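Local structure of uncharacterized protein (Archaeoglobus fulgidus, 3LOT) at residues D[38-52]-D[75-89]. The protein probably cleaves beta-keto acids such as 3-keto-5-aminohexanoate, as a zinc-dependent enzyme of the beta-keto acid cleavage family with a TIM-barrel fold. Sequence-based numbering, arbitrary orientation.
Sequences AVKAAEAGAGMVHIH and IKKQSDVVINVTTGG. With ZN (zinc ion), chain P.
Val49 and Ile51 pair in parallel with Ile83 and Val85, making two neighbouring staves of the TIM barrel from successive alpha-beta units. On the face turned to the helices, Val81 wedges its CG2 methyl against the carbonyl oxygens of Ala46 and Gly47, 3.8 Å from Val49 CG1. Ala42, a small knob on helix 31-43, sets its CB against Val81 CB and Ser79 OG. Ile75 CD1 rests in the notch formed by Ala38 CB, 3.6 Å away, and Ile51 CD1, the two isoleucines meeting tip to tip. Between the helices, Val39 crosses Gln78 at about a right angle, CG1 against OE1 and CG2 against CB.

The other face lines the barrel interior, where the bent chain of selenomethionine Met48, in one of two conformers, brings SE beside Val82 CG1 and Asn84 ND2. His50, its CG anti to the backbone N (chi1 179°), gives ND1 to Asn84 OD1 at 3.0 Å; the oxygen lies in the ring plane, yet ND1 stands above the amide plane. That bond and the zinc bond at NE2 fix the ring's rotation; His52 and Glu262 also bind the metal. Thr86 fills the hollow under His52, its OG1 accepting from Gly88 N in an ST turn and from Gly89 N in an ST motif. A glycine here strips the methyl from one face of the His52 ring and the acceptor from both amides, and would probably leave the ring freer to tilt. Thr86 CG2 makes that CH-pi contact 3.7 Å from the centre of the His52 ring, 5° off its normal.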
loop_
_atom_site.group_PDB
_atom_site.type_symbol
_atom_site.label_atom_id
_atom_site.label_comp_id
_atom_site.label_asym_id
_atom_site.label_seq_id
_atom_site.Cartn_x
_atom_site.Cartn_y
_atom_site.Cartn_z
ATOM N N ALA D 38 23.542 -21.157 -21.848
ATOM C CA ALA D 38 24.068 -20.383 -20.733
ATOM C C ALA D 38 25.185 -19.422 -21.228
ATOM O O ALA D 38 25.224 -18.259 -20.828
ATOM C CB ALA D 38 24.594 -21.299 -19.648
ATOM N N VAL D 39 26.093 -19.942 -22.065
ATOM C CA VAL D 39 27.262 -19.189 -22.581
ATOM C C VAL D 39 26.747 -18.066 -23.499
ATOM O O VAL D 39 27.166 -16.889 -23.407
ATOM C CB VAL D 39 28.297 -20.119 -23.245
ATOM C CG1 VAL D 39 29.459 -19.313 -23.825
ATOM C CG2 VAL D 39 28.817 -21.143 -22.217
ATOM N N LYS D 40 25.783 -18.392 -24.350
ATOM C CA LYS D 40 25.139 -17.354 -25.149
ATOM C C LYS D 40 24.450 -16.286 -24.286
ATOM O O LYS D 40 24.511 -15.117 -24.612
ATOM C CB LYS D 40 24.153 -17.963 -26.136
ATOM C CG LYS D 40 24.901 -18.746 -27.251
ATOM C CD LYS D 40 23.989 -19.505 -28.196
ATOM C CE LYS D 40 24.758 -20.683 -28.850
ATOM N NZ LYS D 40 23.951 -21.412 -29.862
ATOM N N ALA D 41 23.799 -16.684 -23.201
ATOM C CA ALA D 41 23.115 -15.724 -22.345
ATOM C C ALA D 41 24.096 -14.750 -21.662
ATOM O O ALA D 41 23.870 -13.514 -21.614
ATOM C CB ALA D 41 22.262 -16.477 -21.299
ATOM N N ALA D 42 25.211 -15.317 -21.196
ATOM C CA ALA D 42 26.315 -14.552 -20.641
ATOM C C ALA D 42 26.837 -13.519 -21.593
ATOM O O ALA D 42 27.044 -12.385 -21.221
ATOM C CB ALA D 42 27.453 -15.489 -20.224
ATOM N N GLU D 43 27.056 -13.924 -22.834
ATOM C CA GLU D 43 27.578 -13.050 -23.843
ATOM C C GLU D 43 26.583 -11.965 -24.210
ATOM O O GLU D 43 26.988 -10.900 -24.641
ATOM C CB GLU D 43 27.977 -13.858 -25.072
ATOM C CG GLU D 43 29.275 -14.687 -24.814
ATOM C CD GLU D 43 29.717 -15.496 -26.065
ATOM O OE1 GLU D 43 29.087 -15.277 -27.139
ATOM O OE2 GLU D 43 30.673 -16.331 -25.960
ATOM N N ALA D 44 25.299 -12.215 -23.982
ATOM C CA ALA D 44 24.241 -11.212 -24.182
ATOM C C ALA D 44 24.095 -10.218 -23.006
ATOM O O ALA D 44 23.296 -9.297 -23.064
ATOM C CB ALA D 44 22.893 -11.918 -24.460
ATOM N N GLY D 45 24.835 -10.403 -21.921
ATOM C CA GLY D 45 24.771 -9.477 -20.793
ATOM C C GLY D 45 24.327 -10.071 -19.465
ATOM O O GLY D 45 24.301 -9.376 -18.472
ATOM N N ALA D 46 23.975 -11.359 -19.440
ATOM C CA ALA D 46 23.634 -12.039 -18.184
ATOM C C ALA D 46 24.879 -12.291 -17.384
ATOM O O ALA D 46 25.725 -13.146 -17.726
ATOM C CB ALA D 46 22.907 -13.368 -18.415
ATOM N N GLY D 47 24.982 -11.571 -16.284
ATOM C CA GLY D 47 26.112 -11.728 -15.409
ATOM C C GLY D 47 26.016 -13.003 -14.590
ATOM O O GLY D 47 27.041 -13.454 -14.031
HETATM N N MSE D 48 24.792 -13.536 -14.495
HETATM C CA MSE D 48 24.494 -14.787 -13.790
HETATM C C MSE D 48 23.542 -15.668 -14.617
HETATM O O MSE D 48 22.598 -15.177 -15.245
HETATM C CB MSE D 48 23.875 -14.500 -12.413
HETATM C CG MSE D 48 23.859 -15.720 -11.458
HETATM SE SE MSE D 48 23.713 -15.324 -9.525
HETATM C CE MSE D 48 22.343 -13.916 -9.482
ATOM N N VAL D 49 23.816 -16.970 -14.600
ATOM C CA VAL D 49 22.945 -17.956 -15.182
ATOM C C VAL D 49 22.443 -18.910 -14.101
ATOM O O VAL D 49 23.187 -19.309 -13.187
ATOM C CB VAL D 49 23.610 -18.738 -16.339
ATOM C CG1 VAL D 49 23.868 -17.820 -17.468
ATOM C CG2 VAL D 49 24.861 -19.472 -15.920
ATOM N N HIS D 50 21.176 -19.281 -14.227
ATOM C CA HIS D 50 20.558 -20.202 -13.295
ATOM C C HIS D 50 20.294 -21.552 -13.954
ATOM O O HIS D 50 19.634 -21.600 -14.958
ATOM C CB HIS D 50 19.288 -19.578 -12.759
ATOM C CG HIS D 50 18.569 -20.447 -11.808
ATOM N ND1 HIS D 50 19.135 -20.890 -10.631
ATOM C CD2 HIS D 50 17.330 -20.995 -11.868
ATOM C CE1 HIS D 50 18.264 -21.651 -9.997
ATOM N NE2 HIS D 50 17.158 -21.705 -10.712
ATOM N N ILE D 51 20.858 -22.616 -13.374
ATOM C CA ILE D 51 20.953 -23.936 -14.017
ATOM C C ILE D 51 20.125 -25.026 -13.299
ATOM O O ILE D 51 20.246 -25.198 -12.074
ATOM C CB ILE D 51 22.452 -24.403 -14.123
ATOM C CG1 ILE D 51 23.282 -23.411 -14.983
ATOM C CG2 ILE D 51 22.572 -25.853 -14.654
ATOM C CD1 ILE D 51 22.721 -23.071 -16.373
ATOM N N HIS D 52 19.253 -25.684 -14.061
ATOM C CA HIS D 52 18.718 -27.012 -13.746
ATOM C C HIS D 52 19.301 -28.074 -14.699
ATOM O O HIS D 52 19.730 -27.763 -15.806
ATOM C CB HIS D 52 17.211 -27.081 -13.953
ATOM C CG HIS D 52 16.401 -26.263 -12.991
ATOM N ND1 HIS D 52 15.346 -26.794 -12.267
ATOM C CD2 HIS D 52 16.460 -24.952 -12.664
ATOM C CE1 HIS D 52 14.816 -25.850 -11.517
ATOM N NE2 HIS D 52 15.478 -24.729 -11.733
ATOM N N ILE D 75 30.235 -25.003 -18.840
ATOM C CA ILE D 75 29.980 -23.551 -18.895
ATOM C C ILE D 75 31.260 -22.812 -18.444
ATOM O O ILE D 75 31.754 -21.856 -19.115
ATOM C CB ILE D 75 28.784 -23.097 -18.023
ATOM C CG1 ILE D 75 27.461 -23.673 -18.545
ATOM C CG2 ILE D 75 28.672 -21.545 -18.043
ATOM C CD1 ILE D 75 26.311 -23.612 -17.524
ATOM N N LYS D 76 31.831 -23.268 -17.334
ATOM C CA LYS D 76 33.036 -22.598 -16.753
ATOM C C LYS D 76 34.248 -22.588 -17.713
ATOM O O LYS D 76 35.005 -21.633 -17.726
ATOM C CB LYS D 76 33.395 -23.239 -15.403
ATOM C CG LYS D 76 34.614 -22.686 -14.679
ATOM C CD LYS D 76 34.740 -23.413 -13.355
ATOM C CE LYS D 76 36.064 -23.234 -12.682
ATOM N NZ LYS D 76 37.096 -23.863 -13.507
ATOM N N LYS D 77 34.406 -23.642 -18.515
ATOM C CA LYS D 77 35.424 -23.648 -19.562
ATOM C C LYS D 77 35.296 -22.494 -20.542
ATOM O O LYS D 77 36.299 -21.972 -21.008
ATOM C CB LYS D 77 35.365 -24.930 -20.383
ATOM C CG LYS D 77 36.040 -26.092 -19.723
ATOM C CD LYS D 77 35.945 -27.317 -20.631
ATOM C CE LYS D 77 36.205 -28.573 -19.836
ATOM N NZ LYS D 77 36.079 -29.761 -20.711
ATOM N N GLN D 78 34.064 -22.140 -20.894
ATOM C CA GLN D 78 33.814 -21.115 -21.898
ATOM C C GLN D 78 33.561 -19.717 -21.325
ATOM O O GLN D 78 33.738 -18.721 -22.035
ATOM C CB GLN D 78 32.610 -21.502 -22.748
ATOM C CG GLN D 78 32.809 -22.799 -23.505
ATOM C CD GLN D 78 31.677 -23.026 -24.440
ATOM O OE1 GLN D 78 31.318 -22.142 -25.177
ATOM N NE2 GLN D 78 31.084 -24.207 -24.397
ATOM N N SER D 79 33.155 -19.612 -20.064
ATOM C CA SER D 79 32.678 -18.323 -19.577
ATOM C C SER D 79 32.984 -18.097 -18.114
ATOM O O SER D 79 33.044 -19.059 -17.345
ATOM C CB SER D 79 31.161 -18.242 -19.822
ATOM O OG SER D 79 30.632 -17.056 -19.255
ATOM N N ASP D 80 33.182 -16.830 -17.732
ATOM C CA ASP D 80 33.331 -16.450 -16.319
ATOM C C ASP D 80 31.992 -16.126 -15.628
ATOM O O ASP D 80 31.962 -15.688 -14.486
ATOM C CB ASP D 80 34.367 -15.318 -16.121
ATOM C CG ASP D 80 33.937 -13.983 -16.680
ATOM O OD1 ASP D 80 32.970 -13.937 -17.452
ATOM O OD2 ASP D 80 34.596 -12.948 -16.352
ATOM N N VAL D 81 30.899 -16.336 -16.339
ATOM C CA VAL D 81 29.572 -16.146 -15.777
ATOM C C VAL D 81 29.420 -16.800 -14.414
ATOM O O VAL D 81 29.984 -17.882 -14.163
ATOM C CB VAL D 81 28.480 -16.706 -16.734
ATOM C CG1 VAL D 81 28.513 -18.239 -16.775
ATOM C CG2 VAL D 81 27.089 -16.166 -16.347
ATOM N N VAL D 82 28.670 -16.143 -13.521
ATOM C CA VAL D 82 28.334 -16.743 -12.233
ATOM C C VAL D 82 27.282 -17.859 -12.464
ATOM O O VAL D 82 26.240 -17.645 -13.092
ATOM C CB VAL D 82 27.848 -15.684 -11.189
ATOM C CG1 VAL D 82 27.478 -16.341 -9.854
ATOM C CG2 VAL D 82 28.951 -14.603 -10.945
ATOM N N ILE D 83 27.614 -19.062 -12.011
ATOM C CA ILE D 83 26.777 -20.240 -12.228
ATOM C C ILE D 83 25.995 -20.528 -10.953
ATOM O O ILE D 83 26.556 -20.968 -9.911
ATOM C CB ILE D 83 27.623 -21.478 -12.634
ATOM C CG1 ILE D 83 28.465 -21.176 -13.907
ATOM C CG2 ILE D 83 26.675 -22.682 -12.760
ATOM C CD1 ILE D 83 29.621 -22.156 -14.194
ATOM N N ASN D 84 24.725 -20.178 -10.999
ATOM C CA ASN D 84 23.780 -20.363 -9.887
ATOM C C ASN D 84 23.049 -21.685 -10.112
ATOM O O ASN D 84 22.358 -21.834 -11.127
ATOM C CB ASN D 84 22.784 -19.182 -9.918
ATOM C CG ASN D 84 21.686 -19.258 -8.830
ATOM O OD1 ASN D 84 21.157 -20.322 -8.557
ATOM N ND2 ASN D 84 21.296 -18.093 -8.268
ATOM N N VAL D 85 23.155 -22.595 -9.148
ATOM C CA VAL D 85 22.557 -23.928 -9.241
ATOM C C VAL D 85 21.242 -24.029 -8.432
ATOM O O VAL D 85 21.135 -23.489 -7.339
ATOM C CB VAL D 85 23.568 -24.957 -8.717
ATOM C CG1 VAL D 85 23.049 -26.355 -8.887
ATOM C CG2 VAL D 85 24.883 -24.763 -9.445
ATOM N N THR D 86 20.250 -24.730 -8.965
ATOM C CA THR D 86 19.024 -24.943 -8.225
ATOM C C THR D 86 19.209 -26.043 -7.182
ATOM O O THR D 86 19.943 -27.011 -7.369
ATOM C CB THR D 86 17.884 -25.334 -9.133
ATOM O OG1 THR D 86 16.667 -25.311 -8.385
ATOM C CG2 THR D 86 18.122 -26.757 -9.698
ATOM N N THR D 87 18.571 -25.842 -6.047
ATOM C CA THR D 87 18.265 -26.914 -5.119
ATOM C C THR D 87 16.751 -27.067 -5.018
ATOM O O THR D 87 16.282 -27.840 -4.190
ATOM C CB THR D 87 18.831 -26.663 -3.682
ATOM O OG1 THR D 87 18.117 -25.600 -3.045
ATOM C CG2 THR D 87 20.290 -26.318 -3.724
ATOM N N GLY D 88 16.002 -26.328 -5.844
ATOM C CA GLY D 88 14.528 -26.434 -5.908
ATOM C C GLY D 88 14.069 -27.446 -6.958
ATOM O O GLY D 88 13.057 -28.136 -6.778
ATOM N N GLY D 89 14.821 -27.534 -8.063
ATOM C CA GLY D 89 14.619 -28.547 -9.096
ATOM C C GLY D 89 14.387 -29.950 -8.560
ATOM O O GLY D 89 15.211 -30.477 -7.847
HETATM ZN ZN ZN P . 14.914 -22.598 -11.000
HETATM O O HOH W 1 32.299 -16.451 -23.218
#